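Alpha-L-rhamnosidase (Klebsiella oxytoca, PDB 4XHC) hydrolyses terminal alpha-L-rhamnose residues from rhamnosides, as a two-domain glycoside hydrolase of family GH78. Local coordinates at residues I97-H102 with R174-E179. Numbering follows the deposited sequence.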
loop_
_atom_site.group_PDB
_atom_site.type_symbol
_atom_site.label_atom_id
_atom_site.label_comp_id
_atom_site.label_asym_id
_atom_site.label_seq_id
_atom_site.Cartn_x
_atom_site.Cartn_y
_atom_site.Cartn_z
ATOM N N ILE A 97 -12.480 -4.939 13.926
ATOM C CA ILE A 97 -13.819 -5.249 13.439
ATOM C C ILE A 97 -14.013 -6.767 13.321
ATOM O O ILE A 97 -13.287 -7.444 12.578
ATOM C CB ILE A 97 -14.066 -4.629 12.041
ATOM C CG1 ILE A 97 -13.662 -3.148 11.978
ATOM C CG2 ILE A 97 -15.523 -4.789 11.631
ATOM C CD1 ILE A 97 -14.545 -2.222 12.762
ATOM N N ASP A 98 -14.978 -7.302 14.068
ATOM C CA ASP A 98 -15.359 -8.714 13.965
ATOM C C ASP A 98 -16.436 -8.836 12.909
ATOM O O ASP A 98 -17.510 -8.261 13.072
ATOM C CB ASP A 98 -15.895 -9.218 15.313
ATOM C CG ASP A 98 -16.178 -10.716 15.327
ATOM O OD1 ASP A 98 -16.065 -11.399 14.282
ATOM O OD2 ASP A 98 -16.524 -11.218 16.414
ATOM N N PHE A 99 -16.151 -9.582 11.837
ATOM C CA PHE A 99 -17.143 -9.810 10.775
ATOM C C PHE A 99 -18.122 -10.946 11.082
ATOM O O PHE A 99 -19.127 -11.087 10.396
ATOM C CB PHE A 99 -16.480 -10.018 9.410
ATOM C CG PHE A 99 -16.156 -8.735 8.702
ATOM C CD1 PHE A 99 -15.103 -7.937 9.123
ATOM C CD2 PHE A 99 -16.918 -8.304 7.630
ATOM C CE1 PHE A 99 -14.808 -6.742 8.475
ATOM C CE2 PHE A 99 -16.627 -7.111 6.974
ATOM C CZ PHE A 99 -15.569 -6.332 7.396
ATOM N N GLY A 100 -17.850 -11.743 12.112
ATOM C CA GLY A 100 -18.847 -12.703 12.616
ATOM C C GLY A 100 -18.736 -14.116 12.066
ATOM O O GLY A 100 -19.096 -15.065 12.743
ATOM N N SER A 101 -18.263 -14.254 10.830
ATOM C CA SER A 101 -17.961 -15.559 10.239
ATOM C C SER A 101 -16.663 -15.453 9.415
ATOM O O SER A 101 -15.956 -14.441 9.465
ATOM C CB SER A 101 -19.128 -16.041 9.368
ATOM O OG SER A 101 -19.049 -17.440 9.125
ATOM N N HIS A 102 -16.354 -16.504 8.666
ATOM C CA HIS A 102 -15.157 -16.557 7.842
ATOM C C HIS A 102 -15.539 -16.186 6.414
ATOM O O HIS A 102 -16.397 -16.833 5.822
ATOM C CB HIS A 102 -14.599 -17.973 7.884
ATOM C CG HIS A 102 -13.302 -18.135 7.163
ATOM N ND1 HIS A 102 -12.088 -18.019 7.801
ATOM C CD2 HIS A 102 -13.025 -18.418 5.869
ATOM C CE1 HIS A 102 -11.118 -18.215 6.927
ATOM N NE2 HIS A 102 -11.659 -18.457 5.746
ATOM N N ARG A 174 -11.751 -13.248 9.116
ATOM C CA ARG A 174 -12.860 -12.920 9.990
ATOM C C ARG A 174 -12.675 -11.552 10.688
ATOM O O ARG A 174 -13.640 -10.795 10.833
ATOM C CB ARG A 174 -13.053 -14.006 11.032
ATOM C CG ARG A 174 -14.099 -13.597 12.041
ATOM C CD ARG A 174 -14.628 -14.733 12.873
ATOM N NE ARG A 174 -15.411 -14.176 13.966
ATOM C CZ ARG A 174 -16.088 -14.895 14.846
ATOM N NH1 ARG A 174 -16.111 -16.217 14.764
ATOM N NH2 ARG A 174 -16.755 -14.278 15.801
ATOM N N TYR A 175 -11.454 -11.257 11.141
ATOM C CA TYR A 175 -11.172 -10.001 11.841
ATOM C C TYR A 175 -10.405 -9.047 10.944
ATOM O O TYR A 175 -9.600 -9.475 10.105
ATOM C CB TYR A 175 -10.396 -10.247 13.141
ATOM C CG TYR A 175 -11.124 -11.166 14.077
ATOM C CD1 TYR A 175 -12.087 -10.687 14.961
ATOM C CD2 TYR A 175 -10.874 -12.533 14.057
ATOM C CE1 TYR A 175 -12.768 -11.546 15.811
ATOM C CE2 TYR A 175 -11.552 -13.402 14.895
ATOM C CZ TYR A 175 -12.490 -12.904 15.769
ATOM O OH TYR A 175 -13.142 -13.789 16.582
ATOM N N LEU A 176 -10.673 -7.756 11.136
ATOM C CA LEU A 176 -10.010 -6.684 10.414
ATOM C C LEU A 176 -9.568 -5.607 11.402
ATOM O O LEU A 176 -10.390 -5.004 12.074
ATOM C CB LEU A 176 -10.963 -6.074 9.385
ATOM C CG LEU A 176 -10.536 -4.723 8.801
ATOM C CD1 LEU A 176 -9.207 -4.855 8.071
ATOM C CD2 LEU A 176 -11.598 -4.169 7.871
ATOM N N LYS A 177 -8.268 -5.356 11.471
ATOM C CA LYS A 177 -7.750 -4.269 12.281
ATOM C C LYS A 177 -7.575 -3.056 11.405
ATOM O O LYS A 177 -7.019 -3.160 10.320
ATOM C CB LYS A 177 -6.406 -4.639 12.881
ATOM C CG LYS A 177 -5.792 -3.556 13.753
ATOM C CD LYS A 177 -4.652 -4.123 14.581
ATOM C CE LYS A 177 -3.876 -3.017 15.259
ATOM N NZ LYS A 177 -2.702 -3.581 15.966
ATOM N N VAL A 178 -8.043 -1.913 11.890
ATOM C CA VAL A 178 -7.943 -0.645 11.178
ATOM C C VAL A 178 -7.238 0.365 12.076
ATOM O O VAL A 178 -7.717 0.687 13.160
ATOM C CB VAL A 178 -9.333 -0.095 10.820
ATOM C CG1 VAL A 178 -9.213 1.214 10.052
ATOM C CG2 VAL A 178 -10.108 -1.118 10.016
ATOM N N GLU A 179 -6.111 0.868 11.592
ATOM C CA GLU A 179 -5.262 1.763 12.345
ATOM C C GLU A 179 -5.098 3.080 11.587
ATOM O O GLU A 179 -4.773 3.090 10.407
ATOM C CB GLU A 179 -3.914 1.089 12.529
ATOM C CG GLU A 179 -2.974 1.737 13.531
ATOM C CD GLU A 179 -1.825 0.815 13.936
ATOM O OE1 GLU A 179 -1.703 -0.328 13.381
ATOM O OE2 GLU A 179 -1.036 1.249 14.809
#
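I97 and L176 form an antiparallel hydrogen-bonded pair, I97 N giving to L176 O at 2.8 Å and L176 N to I97 O at 3.0 Å; F99 N adds a bond to R174 O, while D98 and Y175 make the adjoining non-hydrogen-bonded pair. Beside these backbone bonds a salt bridge joins D98 and R174. The extended R174 side chain crosses D98 at a slant and grips its carboxylate side-on, its NE 2.9 Å from D98 OD1 and its NH2 3.1 Å from D98 OD2. The two flat groups are nearly coplanar, 24° apart. D98 CG, anti to the backbone N (chi1 -174°), sets the carboxylate beside R174, and OD1 also accepts from G100 N at 2.8 Å, an Asx turn. That amide and R174 NE reach OD1 from opposite faces of the carboxylate, which should restrict its rotation. G100 O lies over the centre of one guanidinium face, Y175 OH toward the rim of the other. On the face opposite D98 and Y175, I97 packs beside L176, and F99 CE1 meets L176 CB at 4.0 Å.

In the six-stranded antiparallel sheet of the N-terminal domain, strands 59-65 and 122-129 flank this pair, and R174 and Y175 form a classic beta bulge opposite G129. F99 and V178 pack on strand 187-200 of the four-stranded sheet, whereas R174 NH1 makes a salt bridge to D502, which follows helix 482-498 in the hairpin glycosidase region, tying this sheet to the part of the chain that carries the rhamnose pocket.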